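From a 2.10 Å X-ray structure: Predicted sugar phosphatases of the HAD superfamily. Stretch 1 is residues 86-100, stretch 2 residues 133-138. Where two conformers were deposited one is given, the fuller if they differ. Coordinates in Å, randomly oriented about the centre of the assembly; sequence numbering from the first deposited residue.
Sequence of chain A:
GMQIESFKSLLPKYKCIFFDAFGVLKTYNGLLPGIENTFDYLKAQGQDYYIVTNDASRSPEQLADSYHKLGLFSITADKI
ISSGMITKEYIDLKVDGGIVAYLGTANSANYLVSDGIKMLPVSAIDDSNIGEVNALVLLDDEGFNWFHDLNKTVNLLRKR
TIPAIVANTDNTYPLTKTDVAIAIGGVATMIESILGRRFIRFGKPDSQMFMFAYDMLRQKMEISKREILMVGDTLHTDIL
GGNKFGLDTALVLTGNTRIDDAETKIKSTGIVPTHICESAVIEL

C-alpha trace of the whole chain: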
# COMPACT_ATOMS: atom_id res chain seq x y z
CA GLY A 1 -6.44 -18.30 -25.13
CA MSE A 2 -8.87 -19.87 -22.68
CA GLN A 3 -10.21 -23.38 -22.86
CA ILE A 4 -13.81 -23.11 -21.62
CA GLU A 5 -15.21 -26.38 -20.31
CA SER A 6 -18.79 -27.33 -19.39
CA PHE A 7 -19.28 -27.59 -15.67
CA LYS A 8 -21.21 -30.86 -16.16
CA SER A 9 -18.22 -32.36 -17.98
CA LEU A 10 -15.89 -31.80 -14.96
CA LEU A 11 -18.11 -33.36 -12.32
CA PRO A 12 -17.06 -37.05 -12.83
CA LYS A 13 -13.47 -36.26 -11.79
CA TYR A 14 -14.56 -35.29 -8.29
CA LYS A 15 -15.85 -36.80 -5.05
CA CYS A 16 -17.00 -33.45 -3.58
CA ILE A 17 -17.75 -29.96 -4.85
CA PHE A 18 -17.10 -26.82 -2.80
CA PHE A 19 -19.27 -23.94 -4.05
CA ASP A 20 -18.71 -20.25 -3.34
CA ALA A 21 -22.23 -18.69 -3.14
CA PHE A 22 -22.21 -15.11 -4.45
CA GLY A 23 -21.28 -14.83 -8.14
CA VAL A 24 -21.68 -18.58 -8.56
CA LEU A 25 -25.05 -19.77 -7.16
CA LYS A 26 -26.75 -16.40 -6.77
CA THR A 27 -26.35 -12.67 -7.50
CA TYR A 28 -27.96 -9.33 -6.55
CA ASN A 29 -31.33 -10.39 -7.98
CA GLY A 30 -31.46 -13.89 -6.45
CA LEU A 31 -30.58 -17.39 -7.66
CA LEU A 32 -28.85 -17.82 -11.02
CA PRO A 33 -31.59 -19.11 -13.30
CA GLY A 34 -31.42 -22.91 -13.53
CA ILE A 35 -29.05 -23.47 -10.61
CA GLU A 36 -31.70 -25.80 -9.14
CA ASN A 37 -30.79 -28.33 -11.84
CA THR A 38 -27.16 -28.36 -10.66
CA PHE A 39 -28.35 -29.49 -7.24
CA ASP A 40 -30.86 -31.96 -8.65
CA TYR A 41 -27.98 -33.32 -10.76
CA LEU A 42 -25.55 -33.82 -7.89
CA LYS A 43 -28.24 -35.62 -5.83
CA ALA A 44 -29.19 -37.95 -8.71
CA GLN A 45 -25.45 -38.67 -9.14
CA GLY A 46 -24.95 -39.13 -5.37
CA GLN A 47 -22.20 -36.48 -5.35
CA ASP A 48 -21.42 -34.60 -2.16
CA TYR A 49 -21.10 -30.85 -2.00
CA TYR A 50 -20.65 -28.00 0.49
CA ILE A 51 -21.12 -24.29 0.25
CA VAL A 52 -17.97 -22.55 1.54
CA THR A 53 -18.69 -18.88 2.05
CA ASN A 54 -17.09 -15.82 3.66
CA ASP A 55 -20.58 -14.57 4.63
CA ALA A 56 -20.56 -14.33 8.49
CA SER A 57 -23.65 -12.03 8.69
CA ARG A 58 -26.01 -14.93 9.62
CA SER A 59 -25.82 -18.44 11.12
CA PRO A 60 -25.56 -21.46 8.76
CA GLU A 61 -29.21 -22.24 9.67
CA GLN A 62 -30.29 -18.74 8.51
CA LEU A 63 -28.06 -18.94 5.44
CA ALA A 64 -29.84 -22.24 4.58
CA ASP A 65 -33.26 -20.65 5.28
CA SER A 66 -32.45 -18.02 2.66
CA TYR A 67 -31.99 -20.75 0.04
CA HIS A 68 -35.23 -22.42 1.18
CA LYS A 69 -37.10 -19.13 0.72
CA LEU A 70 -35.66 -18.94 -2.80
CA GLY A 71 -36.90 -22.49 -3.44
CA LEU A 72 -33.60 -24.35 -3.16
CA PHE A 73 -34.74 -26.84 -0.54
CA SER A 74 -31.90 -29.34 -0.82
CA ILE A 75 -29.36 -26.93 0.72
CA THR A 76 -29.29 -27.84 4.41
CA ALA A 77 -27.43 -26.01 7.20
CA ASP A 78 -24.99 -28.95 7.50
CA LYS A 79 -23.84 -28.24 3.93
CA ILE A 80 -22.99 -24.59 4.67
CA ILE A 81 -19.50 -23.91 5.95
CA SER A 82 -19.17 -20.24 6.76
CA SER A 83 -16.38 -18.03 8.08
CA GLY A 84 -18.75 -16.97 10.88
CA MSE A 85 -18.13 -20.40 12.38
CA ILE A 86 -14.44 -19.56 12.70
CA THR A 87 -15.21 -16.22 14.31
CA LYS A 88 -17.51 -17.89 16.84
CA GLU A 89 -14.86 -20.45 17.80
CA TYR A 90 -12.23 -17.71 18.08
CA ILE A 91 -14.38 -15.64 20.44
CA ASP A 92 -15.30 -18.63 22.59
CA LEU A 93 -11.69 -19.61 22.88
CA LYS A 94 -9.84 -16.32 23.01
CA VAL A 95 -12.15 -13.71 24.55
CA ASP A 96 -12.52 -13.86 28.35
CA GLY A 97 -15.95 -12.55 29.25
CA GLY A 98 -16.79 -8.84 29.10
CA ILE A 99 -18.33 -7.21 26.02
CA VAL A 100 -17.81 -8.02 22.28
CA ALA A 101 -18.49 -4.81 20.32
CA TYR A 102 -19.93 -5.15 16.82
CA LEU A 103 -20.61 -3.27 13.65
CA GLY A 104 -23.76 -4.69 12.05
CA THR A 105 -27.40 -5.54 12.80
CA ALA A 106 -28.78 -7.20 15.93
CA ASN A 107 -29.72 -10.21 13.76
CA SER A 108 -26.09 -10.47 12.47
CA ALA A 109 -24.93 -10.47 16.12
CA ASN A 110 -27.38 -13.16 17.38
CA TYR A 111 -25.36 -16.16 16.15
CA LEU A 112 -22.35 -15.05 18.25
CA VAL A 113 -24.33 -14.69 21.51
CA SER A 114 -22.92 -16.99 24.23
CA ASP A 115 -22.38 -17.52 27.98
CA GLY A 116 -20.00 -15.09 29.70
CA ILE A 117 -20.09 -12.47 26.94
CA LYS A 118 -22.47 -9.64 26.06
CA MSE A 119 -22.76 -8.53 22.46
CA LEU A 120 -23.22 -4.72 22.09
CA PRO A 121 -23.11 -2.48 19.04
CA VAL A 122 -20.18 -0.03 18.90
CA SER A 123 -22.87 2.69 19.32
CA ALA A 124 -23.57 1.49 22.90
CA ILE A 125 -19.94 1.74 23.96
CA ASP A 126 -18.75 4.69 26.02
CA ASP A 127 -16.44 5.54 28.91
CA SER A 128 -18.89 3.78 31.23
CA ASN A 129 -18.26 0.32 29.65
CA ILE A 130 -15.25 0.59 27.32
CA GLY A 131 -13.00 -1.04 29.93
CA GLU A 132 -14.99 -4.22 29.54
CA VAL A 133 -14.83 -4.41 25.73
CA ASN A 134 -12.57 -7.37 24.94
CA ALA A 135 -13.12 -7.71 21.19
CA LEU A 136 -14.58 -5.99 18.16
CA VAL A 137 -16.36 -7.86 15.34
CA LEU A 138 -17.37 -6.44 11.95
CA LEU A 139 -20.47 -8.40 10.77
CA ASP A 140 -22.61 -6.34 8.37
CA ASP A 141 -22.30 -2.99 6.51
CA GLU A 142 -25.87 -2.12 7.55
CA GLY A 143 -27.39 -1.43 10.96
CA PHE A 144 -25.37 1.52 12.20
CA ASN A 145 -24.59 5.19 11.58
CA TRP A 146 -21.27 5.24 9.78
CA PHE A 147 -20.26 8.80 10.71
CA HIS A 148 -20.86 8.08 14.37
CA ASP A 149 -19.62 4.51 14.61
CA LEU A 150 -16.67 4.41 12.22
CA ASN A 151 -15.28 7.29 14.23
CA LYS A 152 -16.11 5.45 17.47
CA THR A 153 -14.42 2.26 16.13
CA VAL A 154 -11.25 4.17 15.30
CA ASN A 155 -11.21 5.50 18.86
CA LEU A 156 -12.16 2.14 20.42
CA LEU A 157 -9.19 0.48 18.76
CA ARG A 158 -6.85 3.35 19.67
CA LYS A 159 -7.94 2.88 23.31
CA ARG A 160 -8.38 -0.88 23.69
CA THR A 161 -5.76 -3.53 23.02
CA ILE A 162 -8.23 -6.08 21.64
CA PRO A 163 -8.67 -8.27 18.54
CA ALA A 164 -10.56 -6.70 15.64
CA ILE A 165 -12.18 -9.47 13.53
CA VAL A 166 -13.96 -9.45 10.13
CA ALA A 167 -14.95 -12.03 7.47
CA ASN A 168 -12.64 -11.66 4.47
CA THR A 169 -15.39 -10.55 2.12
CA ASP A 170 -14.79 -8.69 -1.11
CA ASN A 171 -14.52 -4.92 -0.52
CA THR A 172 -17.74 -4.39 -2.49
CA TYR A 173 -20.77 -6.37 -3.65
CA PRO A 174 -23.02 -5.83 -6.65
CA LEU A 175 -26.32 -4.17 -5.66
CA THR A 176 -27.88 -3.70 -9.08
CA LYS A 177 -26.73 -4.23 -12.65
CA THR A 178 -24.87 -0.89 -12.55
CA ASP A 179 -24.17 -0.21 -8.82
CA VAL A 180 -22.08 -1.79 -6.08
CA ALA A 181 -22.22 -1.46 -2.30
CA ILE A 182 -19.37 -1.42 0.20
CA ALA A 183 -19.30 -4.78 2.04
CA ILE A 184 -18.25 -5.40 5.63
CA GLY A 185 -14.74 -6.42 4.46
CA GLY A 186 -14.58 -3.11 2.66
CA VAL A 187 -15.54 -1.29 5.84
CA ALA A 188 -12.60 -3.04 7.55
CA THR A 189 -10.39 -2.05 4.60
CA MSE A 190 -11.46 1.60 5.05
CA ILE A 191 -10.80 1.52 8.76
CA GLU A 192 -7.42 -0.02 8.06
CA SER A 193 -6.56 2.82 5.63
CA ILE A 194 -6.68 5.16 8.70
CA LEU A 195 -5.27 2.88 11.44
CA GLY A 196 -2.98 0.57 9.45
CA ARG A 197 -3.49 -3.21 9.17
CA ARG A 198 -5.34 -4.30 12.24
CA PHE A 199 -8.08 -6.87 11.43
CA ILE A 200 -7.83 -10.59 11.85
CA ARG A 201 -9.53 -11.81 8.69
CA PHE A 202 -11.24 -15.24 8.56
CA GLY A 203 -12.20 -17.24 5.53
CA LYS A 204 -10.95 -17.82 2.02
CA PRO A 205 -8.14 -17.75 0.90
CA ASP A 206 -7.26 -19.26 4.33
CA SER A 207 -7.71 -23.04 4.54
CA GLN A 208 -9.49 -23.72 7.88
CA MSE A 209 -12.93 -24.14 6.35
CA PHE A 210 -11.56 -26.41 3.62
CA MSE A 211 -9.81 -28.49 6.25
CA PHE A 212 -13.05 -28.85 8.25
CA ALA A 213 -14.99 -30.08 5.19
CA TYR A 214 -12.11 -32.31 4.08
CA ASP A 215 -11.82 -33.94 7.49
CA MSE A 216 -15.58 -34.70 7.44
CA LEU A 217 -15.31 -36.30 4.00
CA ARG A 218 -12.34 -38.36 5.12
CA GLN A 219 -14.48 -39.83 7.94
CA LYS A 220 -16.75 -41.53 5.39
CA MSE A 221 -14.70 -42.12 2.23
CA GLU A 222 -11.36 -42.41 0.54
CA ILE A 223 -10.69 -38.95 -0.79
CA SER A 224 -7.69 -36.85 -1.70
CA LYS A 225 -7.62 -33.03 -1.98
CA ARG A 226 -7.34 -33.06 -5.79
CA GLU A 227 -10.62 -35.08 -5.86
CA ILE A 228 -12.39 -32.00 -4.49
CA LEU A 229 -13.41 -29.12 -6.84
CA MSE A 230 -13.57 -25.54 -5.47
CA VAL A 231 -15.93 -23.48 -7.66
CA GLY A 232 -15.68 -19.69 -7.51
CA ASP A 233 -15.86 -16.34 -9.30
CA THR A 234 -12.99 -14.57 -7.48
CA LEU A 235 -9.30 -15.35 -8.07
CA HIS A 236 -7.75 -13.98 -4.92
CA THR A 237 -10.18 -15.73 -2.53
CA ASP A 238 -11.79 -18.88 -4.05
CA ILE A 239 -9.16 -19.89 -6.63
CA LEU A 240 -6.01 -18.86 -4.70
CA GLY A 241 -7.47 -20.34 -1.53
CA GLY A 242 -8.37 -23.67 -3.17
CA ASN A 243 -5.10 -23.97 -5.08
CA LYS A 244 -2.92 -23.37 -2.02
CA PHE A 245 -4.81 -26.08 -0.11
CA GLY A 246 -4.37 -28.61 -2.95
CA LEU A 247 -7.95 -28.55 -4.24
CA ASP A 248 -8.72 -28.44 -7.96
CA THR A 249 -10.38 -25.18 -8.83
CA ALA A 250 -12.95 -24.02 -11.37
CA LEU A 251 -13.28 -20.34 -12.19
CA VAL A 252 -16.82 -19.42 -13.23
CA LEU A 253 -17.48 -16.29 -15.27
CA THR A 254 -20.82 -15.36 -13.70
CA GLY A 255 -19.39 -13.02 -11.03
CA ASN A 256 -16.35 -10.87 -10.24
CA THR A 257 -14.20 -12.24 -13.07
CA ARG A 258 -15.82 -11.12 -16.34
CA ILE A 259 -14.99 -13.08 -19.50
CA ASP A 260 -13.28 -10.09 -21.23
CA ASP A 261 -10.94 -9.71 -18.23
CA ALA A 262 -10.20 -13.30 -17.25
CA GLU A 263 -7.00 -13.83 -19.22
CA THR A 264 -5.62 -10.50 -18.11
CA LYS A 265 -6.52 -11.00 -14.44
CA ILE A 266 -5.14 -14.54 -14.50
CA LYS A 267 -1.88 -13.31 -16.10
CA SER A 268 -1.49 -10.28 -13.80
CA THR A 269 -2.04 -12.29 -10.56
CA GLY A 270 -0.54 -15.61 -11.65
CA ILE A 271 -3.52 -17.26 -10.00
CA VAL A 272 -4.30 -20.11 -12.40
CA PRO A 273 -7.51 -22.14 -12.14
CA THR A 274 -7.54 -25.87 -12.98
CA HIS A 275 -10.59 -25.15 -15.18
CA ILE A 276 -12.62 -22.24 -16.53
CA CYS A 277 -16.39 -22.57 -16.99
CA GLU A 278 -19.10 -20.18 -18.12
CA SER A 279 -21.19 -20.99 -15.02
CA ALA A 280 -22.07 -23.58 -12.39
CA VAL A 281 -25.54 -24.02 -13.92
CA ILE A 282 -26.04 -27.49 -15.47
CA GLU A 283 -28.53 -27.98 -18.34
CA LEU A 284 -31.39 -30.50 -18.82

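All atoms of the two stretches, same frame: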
# COMPACT_ATOMS: atom_id res chain seq x y z
N ILE A 86 -15.78 -19.76 12.21
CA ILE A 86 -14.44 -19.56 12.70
C ILE A 86 -14.43 -18.45 13.73
O ILE A 86 -13.83 -18.59 14.81
CB ILE A 86 -13.44 -19.17 11.59
CG1 ILE A 86 -13.39 -20.21 10.47
CG2 ILE A 86 -12.05 -19.00 12.22
CD1 ILE A 86 -12.61 -19.73 9.27
N THR A 87 -15.10 -17.36 13.41
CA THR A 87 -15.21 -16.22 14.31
C THR A 87 -15.76 -16.65 15.67
O THR A 87 -15.22 -16.30 16.69
CB THR A 87 -16.14 -15.17 13.74
OG1 THR A 87 -15.59 -14.67 12.53
CG2 THR A 87 -16.34 -14.04 14.72
N LYS A 88 -16.86 -17.39 15.65
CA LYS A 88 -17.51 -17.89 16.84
C LYS A 88 -16.54 -18.69 17.69
O LYS A 88 -16.47 -18.48 18.90
CB LYS A 88 -18.70 -18.78 16.47
CG LYS A 88 -19.62 -19.15 17.63
CD LYS A 88 -21.07 -19.34 17.14
CE LYS A 88 -22.06 -19.71 18.26
NZ LYS A 88 -22.19 -18.67 19.32
N GLU A 89 -15.81 -19.62 17.07
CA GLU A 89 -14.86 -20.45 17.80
C GLU A 89 -13.71 -19.64 18.36
O GLU A 89 -13.17 -19.98 19.43
CB GLU A 89 -14.27 -21.57 16.93
CG GLU A 89 -15.30 -22.63 16.48
N TYR A 90 -13.31 -18.59 17.64
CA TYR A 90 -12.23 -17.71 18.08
C TYR A 90 -12.63 -16.91 19.30
O TYR A 90 -11.86 -16.83 20.24
CB TYR A 90 -11.78 -16.77 16.97
CG TYR A 90 -10.51 -16.01 17.31
CD1 TYR A 90 -10.56 -14.83 18.05
CD2 TYR A 90 -9.28 -16.47 16.90
CE1 TYR A 90 -9.40 -14.12 18.38
CE2 TYR A 90 -8.11 -15.79 17.25
CZ TYR A 90 -8.18 -14.62 17.98
OH TYR A 90 -7.04 -13.92 18.28
N ILE A 91 -13.84 -16.35 19.29
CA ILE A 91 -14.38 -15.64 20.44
C ILE A 91 -14.50 -16.55 21.65
O ILE A 91 -14.06 -16.18 22.74
CB ILE A 91 -15.75 -15.03 20.11
CG1 ILE A 91 -15.58 -13.88 19.12
CG2 ILE A 91 -16.43 -14.51 21.38
CD1 ILE A 91 -16.90 -13.41 18.53
N ASP A 92 -15.10 -17.72 21.48
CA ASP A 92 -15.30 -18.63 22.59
C ASP A 92 -13.96 -18.98 23.24
O ASP A 92 -13.83 -19.07 24.46
CB ASP A 92 -15.95 -19.92 22.13
CG ASP A 92 -15.99 -21.00 23.24
OD1 ASP A 92 -16.68 -20.80 24.28
OD2 ASP A 92 -15.32 -22.05 23.07
N LEU A 93 -12.97 -19.19 22.40
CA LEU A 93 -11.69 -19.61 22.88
C LEU A 93 -10.87 -18.46 23.44
O LEU A 93 -10.23 -18.61 24.48
CB LEU A 93 -10.89 -20.27 21.78
CG LEU A 93 -9.39 -20.33 22.06
CD1 LEU A 93 -9.12 -21.19 23.32
CD2 LEU A 93 -8.69 -20.88 20.84
N LYS A 94 -10.85 -17.32 22.73
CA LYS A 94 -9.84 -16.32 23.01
C LYS A 94 -10.32 -15.09 23.75
O LYS A 94 -9.50 -14.32 24.19
CB LYS A 94 -9.16 -15.87 21.72
CG LYS A 94 -8.34 -16.91 21.01
CD LYS A 94 -6.99 -17.06 21.61
CE LYS A 94 -6.09 -18.01 20.79
NZ LYS A 94 -4.75 -18.22 21.50
N VAL A 95 -11.63 -14.89 23.86
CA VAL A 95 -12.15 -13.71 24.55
C VAL A 95 -12.67 -14.16 25.92
O VAL A 95 -13.46 -15.09 25.99
CB VAL A 95 -13.25 -13.02 23.74
CG1 VAL A 95 -13.87 -11.85 24.54
CG2 VAL A 95 -12.70 -12.55 22.45
N ASP A 96 -12.21 -13.49 26.98
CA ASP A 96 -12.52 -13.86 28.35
C ASP A 96 -13.60 -12.96 28.92
O ASP A 96 -13.32 -11.93 29.53
CB ASP A 96 -11.25 -13.80 29.23
CG ASP A 96 -11.44 -14.52 30.58
OD1 ASP A 96 -12.55 -15.08 30.82
OD2 ASP A 96 -10.49 -14.55 31.40
N GLY A 97 -14.85 -13.34 28.71
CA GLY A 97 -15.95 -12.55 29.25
C GLY A 97 -15.95 -11.12 28.72
O GLY A 97 -15.35 -10.83 27.68
N GLY A 98 -16.64 -10.25 29.45
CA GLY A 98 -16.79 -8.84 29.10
C GLY A 98 -17.71 -8.65 27.91
O GLY A 98 -18.61 -9.46 27.69
N ILE A 99 -17.48 -7.58 27.16
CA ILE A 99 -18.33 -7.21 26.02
C ILE A 99 -17.59 -7.46 24.67
O ILE A 99 -16.40 -7.20 24.54
CB ILE A 99 -18.69 -5.72 26.10
CG1 ILE A 99 -19.31 -5.38 27.47
CG2 ILE A 99 -19.63 -5.30 24.96
CD1 ILE A 99 -19.28 -3.86 27.74
N VAL A 100 -18.29 -8.00 23.68
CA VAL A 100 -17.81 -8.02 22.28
C VAL A 100 -18.58 -6.93 21.54
O VAL A 100 -19.81 -6.96 21.51
CB VAL A 100 -17.97 -9.43 21.63
CG1 VAL A 100 -17.70 -9.42 20.13
CG2 VAL A 100 -17.03 -10.44 22.30
N VAL A 133 -14.75 -3.94 27.11
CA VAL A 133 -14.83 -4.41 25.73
C VAL A 133 -13.56 -5.18 25.42
O VAL A 133 -12.47 -4.61 25.40
CB VAL A 133 -15.00 -3.28 24.71
CG1 VAL A 133 -14.94 -3.84 23.28
CG2 VAL A 133 -16.31 -2.56 24.90
N ASN A 134 -13.71 -6.47 25.11
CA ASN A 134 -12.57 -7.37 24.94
C ASN A 134 -12.37 -7.82 23.51
O ASN A 134 -11.39 -8.50 23.20
CB ASN A 134 -12.76 -8.57 25.86
CG ASN A 134 -12.77 -8.18 27.33
OD1 ASN A 134 -12.20 -7.16 27.72
ND2 ASN A 134 -13.44 -8.96 28.14
N ALA A 135 -13.29 -7.44 22.62
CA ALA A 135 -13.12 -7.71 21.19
C ALA A 135 -14.07 -6.84 20.38
O ALA A 135 -15.10 -6.35 20.89
CB ALA A 135 -13.33 -9.23 20.84
N LEU A 136 -13.73 -6.67 19.12
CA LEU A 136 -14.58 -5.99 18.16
C LEU A 136 -14.81 -6.92 16.99
O LEU A 136 -13.84 -7.44 16.43
CB LEU A 136 -13.90 -4.71 17.66
CG LEU A 136 -14.51 -4.04 16.43
CD1 LEU A 136 -15.89 -3.48 16.80
CD2 LEU A 136 -13.57 -2.96 15.89
N VAL A 137 -16.06 -7.13 16.59
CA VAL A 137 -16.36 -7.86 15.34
C VAL A 137 -17.12 -7.02 14.33
O VAL A 137 -18.07 -6.33 14.68
CB VAL A 137 -17.11 -9.16 15.61
CG1 VAL A 137 -16.24 -10.02 16.45
CG2 VAL A 137 -18.43 -8.91 16.34
N LEU A 138 -16.67 -7.06 13.08
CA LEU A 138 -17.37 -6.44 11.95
C LEU A 138 -18.22 -7.51 11.22
O LEU A 138 -17.69 -8.52 10.74
CB LEU A 138 -16.37 -5.75 11.01
CG LEU A 138 -16.19 -4.24 11.24
CD1 LEU A 138 -15.95 -3.98 12.72
CD2 LEU A 138 -15.07 -3.67 10.40

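The missing side chain of Gly98 leaves room for an asparagine side chain to bond to the backbone of a neighbouring segment just where pairing of two parallel strands begins. Asn134 ND2 donates a hydrogen bond to Gly97 O at 2.7 Å. The same amide lies 3.5 Å from the CA of Gly98, so close that an ideally placed CB on that residue would come within 2.2 Å of Asn134 ND2, a clash. Both glycines also have positive phi, which by itself favours glycine.

Beyond this point the backbone takes over. Asn134 N donates to Ile99 O at 2.8 Å in a nearly straight bond, so one residue ties down the neighbouring segment through both main chain and side chain. The strands run parallel, their axes 17° apart, with Ile99 beside Val133. Ile99 O also receives a CA-H...O contact from Val133 CA at 3.4 Å.

Alternation along the strands then sorts the side chains. Ile99 and Val133 share one face of the sheet, with Ile99 CB 4.1 Å from Val133 CG2. Val100 and Ala135 occupy the other, where the preceding helix and its exit add apolar cover: Val95 CG2 lies 3.7 Å from Ala135 CB, and Ile91 CD1 reaches to 4.0 Å from Val137 CG1. Val100 CG1 meets Val137 CG2 at 3.9 Å, joining strand and helix contacts in one buried hydrocarbon cluster.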